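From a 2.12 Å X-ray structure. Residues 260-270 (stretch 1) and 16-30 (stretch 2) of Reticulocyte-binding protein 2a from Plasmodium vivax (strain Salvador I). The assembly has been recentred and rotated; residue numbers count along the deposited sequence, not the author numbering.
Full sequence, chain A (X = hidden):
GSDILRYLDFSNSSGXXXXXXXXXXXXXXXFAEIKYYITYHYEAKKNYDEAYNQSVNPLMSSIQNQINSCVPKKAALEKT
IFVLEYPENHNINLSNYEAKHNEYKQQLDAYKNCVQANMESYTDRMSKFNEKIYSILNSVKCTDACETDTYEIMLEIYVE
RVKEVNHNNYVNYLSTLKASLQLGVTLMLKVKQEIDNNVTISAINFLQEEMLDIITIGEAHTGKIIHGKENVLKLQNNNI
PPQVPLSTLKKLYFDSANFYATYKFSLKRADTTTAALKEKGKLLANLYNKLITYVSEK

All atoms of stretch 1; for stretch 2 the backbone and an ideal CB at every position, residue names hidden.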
# COMPACT_ATOMS: atom_id res chain seq x y z
N TYR A 260 11.56 -6.17 7.31
CA TYR A 260 11.00 -5.04 8.03
C TYR A 260 10.50 -3.96 7.08
O TYR A 260 9.46 -3.34 7.32
CB TYR A 260 12.02 -4.44 9.00
CG TYR A 260 11.49 -3.19 9.69
CD1 TYR A 260 10.46 -3.27 10.62
CD2 TYR A 260 12.02 -1.94 9.40
CE1 TYR A 260 9.97 -2.14 11.24
CE2 TYR A 260 11.54 -0.80 10.02
CZ TYR A 260 10.51 -0.91 10.94
OH TYR A 260 10.02 0.22 11.56
N ALA A 261 11.24 -3.73 5.99
CA ALA A 261 10.84 -2.74 5.00
C ALA A 261 9.49 -3.11 4.38
O ALA A 261 8.65 -2.24 4.13
CB ALA A 261 11.90 -2.60 3.92
N THR A 262 9.30 -4.40 4.14
CA THR A 262 8.04 -4.92 3.61
C THR A 262 6.90 -4.69 4.61
O THR A 262 5.81 -4.25 4.23
CB THR A 262 8.14 -6.42 3.29
OG1 THR A 262 9.11 -6.61 2.26
CG2 THR A 262 6.80 -6.98 2.83
N TYR A 263 7.17 -4.99 5.87
CA TYR A 263 6.22 -4.76 6.95
C TYR A 263 5.85 -3.28 7.07
O TYR A 263 4.68 -2.92 7.11
CB TYR A 263 6.79 -5.28 8.27
CG TYR A 263 6.02 -4.87 9.50
CD1 TYR A 263 4.91 -5.58 9.92
CD2 TYR A 263 6.41 -3.77 10.25
CE1 TYR A 263 4.20 -5.21 11.06
CE2 TYR A 263 5.72 -3.39 11.38
CZ TYR A 263 4.61 -4.11 11.78
OH TYR A 263 3.92 -3.73 12.90
N LYS A 264 6.87 -2.43 7.11
CA LYS A 264 6.68 -1.00 7.31
C LYS A 264 5.97 -0.34 6.13
O LYS A 264 5.10 0.51 6.32
CB LYS A 264 8.03 -0.32 7.56
CG LYS A 264 7.95 1.18 7.77
CD LYS A 264 9.33 1.78 7.95
CE LYS A 264 9.29 3.29 8.10
NZ LYS A 264 10.66 3.86 8.24
N PHE A 265 6.34 -0.73 4.92
CA PHE A 265 5.77 -0.17 3.70
C PHE A 265 4.25 -0.36 3.66
O PHE A 265 3.52 0.54 3.26
CB PHE A 265 6.43 -0.82 2.47
CG PHE A 265 6.03 -0.21 1.16
CD1 PHE A 265 6.46 1.05 0.81
CD2 PHE A 265 5.24 -0.92 0.27
CE1 PHE A 265 6.11 1.61 -0.41
CE2 PHE A 265 4.88 -0.37 -0.95
CZ PHE A 265 5.32 0.90 -1.29
N SER A 266 3.78 -1.53 4.09
CA SER A 266 2.36 -1.84 4.02
C SER A 266 1.59 -1.42 5.28
O SER A 266 0.40 -1.11 5.20
CB SER A 266 2.15 -3.33 3.77
OG SER A 266 2.28 -3.62 2.39
N LEU A 267 2.27 -1.40 6.42
CA LEU A 267 1.62 -1.02 7.68
C LEU A 267 1.07 0.40 7.61
O LEU A 267 -0.06 0.66 8.02
CB LEU A 267 2.60 -1.13 8.85
CG LEU A 267 2.06 -0.73 10.22
CD1 LEU A 267 0.95 -1.68 10.66
CD2 LEU A 267 3.17 -0.68 11.26
N LYS A 268 1.87 1.31 7.07
CA LYS A 268 1.49 2.71 6.93
C LYS A 268 0.21 2.87 6.12
O LYS A 268 -0.62 3.74 6.40
CB LYS A 268 2.63 3.51 6.29
CG LYS A 268 2.31 4.97 6.04
CD LYS A 268 3.53 5.73 5.55
CE LYS A 268 3.44 6.01 4.06
NZ LYS A 268 4.65 6.72 3.57
N ARG A 269 0.05 2.01 5.12
CA ARG A 269 -1.10 2.07 4.21
C ARG A 269 -2.33 1.40 4.81
O ARG A 269 -3.46 1.81 4.54
CB ARG A 269 -0.75 1.42 2.87
CG ARG A 269 0.44 2.06 2.20
CD ARG A 269 0.16 3.52 1.90
NE ARG A 269 -0.73 3.68 0.76
CZ ARG A 269 -1.54 4.72 0.58
NH1 ARG A 269 -1.59 5.69 1.49
NH2 ARG A 269 -2.30 4.79 -0.50
N ALA A 270 -2.10 0.38 5.62
CA ALA A 270 -3.19 -0.34 6.27
C ALA A 270 -4.01 0.58 7.17
O ALA A 270 -5.23 0.45 7.26
CB ALA A 270 -2.65 -1.52 7.07
N UNK A 16 3.86 -7.20 -6.39
CA UNK A 16 4.43 -5.91 -6.04
C UNK A 16 3.29 -4.90 -5.85
O UNK A 16 2.25 -4.99 -6.49
CB UNK A 16 5.41 -5.44 -7.11
N UNK A 17 3.49 -3.97 -4.93
CA UNK A 17 2.50 -2.92 -4.71
C UNK A 17 3.14 -1.58 -5.01
O UNK A 17 4.07 -1.16 -4.31
CB UNK A 17 1.96 -2.96 -3.28
N UNK A 18 2.66 -0.92 -6.05
CA UNK A 18 3.11 0.43 -6.36
C UNK A 18 2.19 1.42 -5.68
O UNK A 18 0.99 1.45 -5.94
CB UNK A 18 3.15 0.67 -7.87
N UNK A 19 2.75 2.23 -4.79
CA UNK A 19 1.95 3.14 -3.99
C UNK A 19 1.92 4.55 -4.58
O UNK A 19 2.88 4.99 -5.21
CB UNK A 19 2.49 3.18 -2.56
N UNK A 20 0.80 5.24 -4.39
CA UNK A 20 0.65 6.60 -4.88
C UNK A 20 1.22 7.61 -3.89
O UNK A 20 1.26 8.81 -4.17
CB UNK A 20 -0.82 6.90 -5.16
N UNK A 21 1.67 7.12 -2.75
CA UNK A 21 2.24 7.97 -1.71
C UNK A 21 3.69 7.58 -1.39
O UNK A 21 4.09 6.43 -1.60
CB UNK A 21 1.38 7.89 -0.44
N UNK A 22 4.46 8.55 -0.90
CA UNK A 22 5.85 8.34 -0.52
C UNK A 22 5.98 7.15 0.44
O UNK A 22 5.16 7.01 1.35
CB UNK A 22 6.42 9.61 0.12
N UNK A 23 7.00 6.30 0.25
CA UNK A 23 8.07 6.36 -0.75
C UNK A 23 7.79 5.58 -2.04
O UNK A 23 8.75 5.19 -2.71
CB UNK A 23 9.36 5.83 -0.13
N UNK A 24 6.52 5.33 -2.34
CA UNK A 24 6.08 4.80 -3.64
C UNK A 24 6.50 3.35 -3.93
O UNK A 24 5.66 2.53 -4.31
CB UNK A 24 6.63 5.70 -4.75
N UNK A 25 7.78 3.04 -3.78
CA UNK A 25 8.27 1.67 -4.00
C UNK A 25 8.89 1.12 -2.73
O UNK A 25 9.55 1.84 -1.99
CB UNK A 25 9.29 1.63 -5.14
N UNK A 26 8.70 -0.18 -2.49
CA UNK A 26 9.18 -0.79 -1.26
C UNK A 26 10.71 -0.84 -1.21
O UNK A 26 11.30 -0.78 -0.13
CB UNK A 26 8.60 -2.20 -1.12
N UNK A 27 11.35 -0.92 -2.38
CA UNK A 27 12.82 -0.91 -2.46
C UNK A 27 13.40 0.36 -1.84
O UNK A 27 14.45 0.33 -1.21
CB UNK A 27 13.28 -1.03 -3.92
N UNK A 28 12.70 1.48 -2.04
CA UNK A 28 13.15 2.77 -1.53
C UNK A 28 13.11 2.77 -0.01
O UNK A 28 13.96 3.35 0.65
CB UNK A 28 12.29 3.91 -2.09
N UNK A 29 12.09 2.11 0.53
CA UNK A 29 11.98 1.93 1.97
C UNK A 29 13.13 1.07 2.48
O UNK A 29 13.71 1.35 3.53
CB UNK A 29 10.63 1.30 2.33
N UNK A 30 13.46 0.04 1.71
CA UNK A 30 14.55 -0.86 2.04
C UNK A 30 15.90 -0.13 2.07
O UNK A 30 16.71 -0.34 2.98
CB UNK A 30 14.60 -2.01 1.03

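Stretch 1 is a single helix that presents Ala261, Lys264, Phe265, Lys268 and Arg269 to stretch 2, with Phe265 having the largest area covered. Position 16 has nothing of the helix within 5.5 Å of its ideal CB, so almost any residue would suit; it is Gln16.

At position 17 the extended backbone points CB toward the helix, 4.5 Å from Phe265 CE2. An aliphatic chain of moderate size fits, and Ile17 brings its CD1 to 4.4 Å from Ser266 OG. Position 18 points away and is unconstrained by stretch 1; it is Ile18.

Position 19 turns back, its CB 3.9 Å from Phe265 CZ and 4.6 Å from Arg269 NE. Little room remains, so a small residue, apolar or hydroxylic, is favoured. Ser19 meets the ring with its CB, while its OG accepts a hydrogen bond from the backbone N of residue 21 (3.3 Å).

Position 20 points sideways, its CB 5.3 Å from Arg269 NH2; many residues would do, and Thr20 occupies it. At position 21 CB points toward the helix, 4.2 Å from Arg269 NH1. An acidic group could answer the charge, but an apolar group could equally pack on the flat guanidinium. Val21 does the latter, its CG2 lying over one face, 3.4 Å from Arg269 NH1.

Position 22 points away, although Lys268 NZ is 4.8 Å from its CB, leaving the choice broad; Tyr22 fills it, its ring atom CD1 4.7 Å from Lys268 NZ. The peptide between 22 and 23 is cis, which strongly suggests proline at 23. Pro23 sets CD at the edge of the Phe265 ring, 4.1 Å from CE1.

Position 24 has a positive phi of 68°, which glycine or asparagine tolerates most readily, yet it is Phe24, pointing away; its backbone O approaches Phe265 CZ at 3.4 Å. Position 25 also points away, so stretch 1 leaves the choice open; it is Tyr25.

At position 26 CB sits 3.9 Å from Phe265 CD2, inviting a compact aliphatic group. Val26 places CB over the ring face, 4.0 Å from the centroid, a CH-pi contact, and CG2 3.8 Å from Phe265 CB.

Position 27 points away and 28 sideways, with nothing of the helix within 5.5 Å of either CB, so many helix-compatible residues would serve; they are Gln27 and Met28. Position 29 points toward the helix, its CB 4.4 Å from Ala261 CB, so a small or medium side chain suits. Asn29 sets ND2 at the edge of the Phe265 ring, while OD1, 3.7 Å from Lys264 CD, finds no polar partner.

Position 30 points sideways, its CB 4.0 Å from Ala261 CB. Many residues could follow; Tyr30 packs its CB there.

Stretch 2 16-30: QIISTVYPFYVQMNY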
# COMPACT_ATOMS: atom_id res chain seq x y z
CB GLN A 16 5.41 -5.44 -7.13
CG GLN A 16 4.77 -4.52 -8.17
CD GLN A 16 5.76 -3.94 -9.17
OE1 GLN A 16 6.97 -3.91 -8.94
NE2 GLN A 16 5.23 -3.47 -10.29
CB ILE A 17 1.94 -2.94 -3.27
CG1 ILE A 17 1.22 -4.27 -2.99
CG2 ILE A 17 1.00 -1.77 -3.05
CD1 ILE A 17 0.65 -4.37 -1.58
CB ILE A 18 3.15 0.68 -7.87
CG1 ILE A 18 4.17 -0.24 -8.53
CG2 ILE A 18 3.47 2.14 -8.15
CD1 ILE A 18 4.27 -0.06 -10.02
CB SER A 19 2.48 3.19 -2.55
OG SER A 19 1.68 4.03 -1.74
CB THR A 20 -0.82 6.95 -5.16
OG1 THR A 20 -1.61 6.59 -4.01
CG2 THR A 20 -1.33 6.19 -6.37
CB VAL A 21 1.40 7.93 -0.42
CG1 VAL A 21 -0.04 8.33 -0.70
CG2 VAL A 21 1.46 6.56 0.22
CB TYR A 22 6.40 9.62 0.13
CG TYR A 22 7.87 9.59 0.48
CD1 TYR A 22 8.31 9.05 1.68
CD2 TYR A 22 8.81 10.12 -0.39
CE1 TYR A 22 9.65 9.03 2.00
CE2 TYR A 22 10.16 10.11 -0.07
CZ TYR A 22 10.57 9.56 1.13
OH TYR A 22 11.91 9.55 1.45
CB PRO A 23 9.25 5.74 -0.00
CG PRO A 23 8.60 4.68 0.83
CD PRO A 23 7.23 5.21 1.22
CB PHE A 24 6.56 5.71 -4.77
CG PHE A 24 6.29 7.17 -4.52
CD1 PHE A 24 5.00 7.67 -4.56
CD2 PHE A 24 7.33 8.04 -4.22
CE1 PHE A 24 4.74 9.00 -4.32
CE2 PHE A 24 7.08 9.38 -3.98
CZ PHE A 24 5.79 9.86 -4.03
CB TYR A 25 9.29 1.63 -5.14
CG TYR A 25 8.70 1.78 -6.53
CD1 TYR A 25 8.29 3.02 -7.00
CD2 TYR A 25 8.58 0.68 -7.37
CE1 TYR A 25 7.75 3.16 -8.26
CE2 TYR A 25 8.05 0.82 -8.64
CZ TYR A 25 7.64 2.06 -9.08
OH TYR A 25 7.11 2.20 -10.34
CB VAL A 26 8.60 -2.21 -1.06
CG1 VAL A 26 9.11 -3.16 -2.14
CG2 VAL A 26 8.91 -2.74 0.33
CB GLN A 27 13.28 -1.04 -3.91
CG GLN A 27 12.95 -2.38 -4.58
CD GLN A 27 11.67 -2.31 -5.41
OE1 GLN A 27 10.64 -1.82 -4.95
NE2 GLN A 27 11.75 -2.81 -6.64
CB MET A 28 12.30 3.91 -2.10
CG MET A 28 12.24 3.93 -3.62
SD MET A 28 13.85 4.21 -4.40
CE MET A 28 14.04 5.97 -4.17
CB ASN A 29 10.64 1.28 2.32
CG ASN A 29 10.20 1.57 3.73
OD1 ASN A 29 10.87 1.19 4.69
ND2 ASN A 29 9.06 2.24 3.87
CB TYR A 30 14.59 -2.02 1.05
CG TYR A 30 15.82 -2.89 1.14
CD1 TYR A 30 15.94 -3.86 2.14
CD2 TYR A 30 16.86 -2.76 0.23
CE1 TYR A 30 17.06 -4.65 2.23
CE2 TYR A 30 17.99 -3.56 0.31
CZ TYR A 30 18.08 -4.50 1.31
OH TYR A 30 19.20 -5.30 1.40
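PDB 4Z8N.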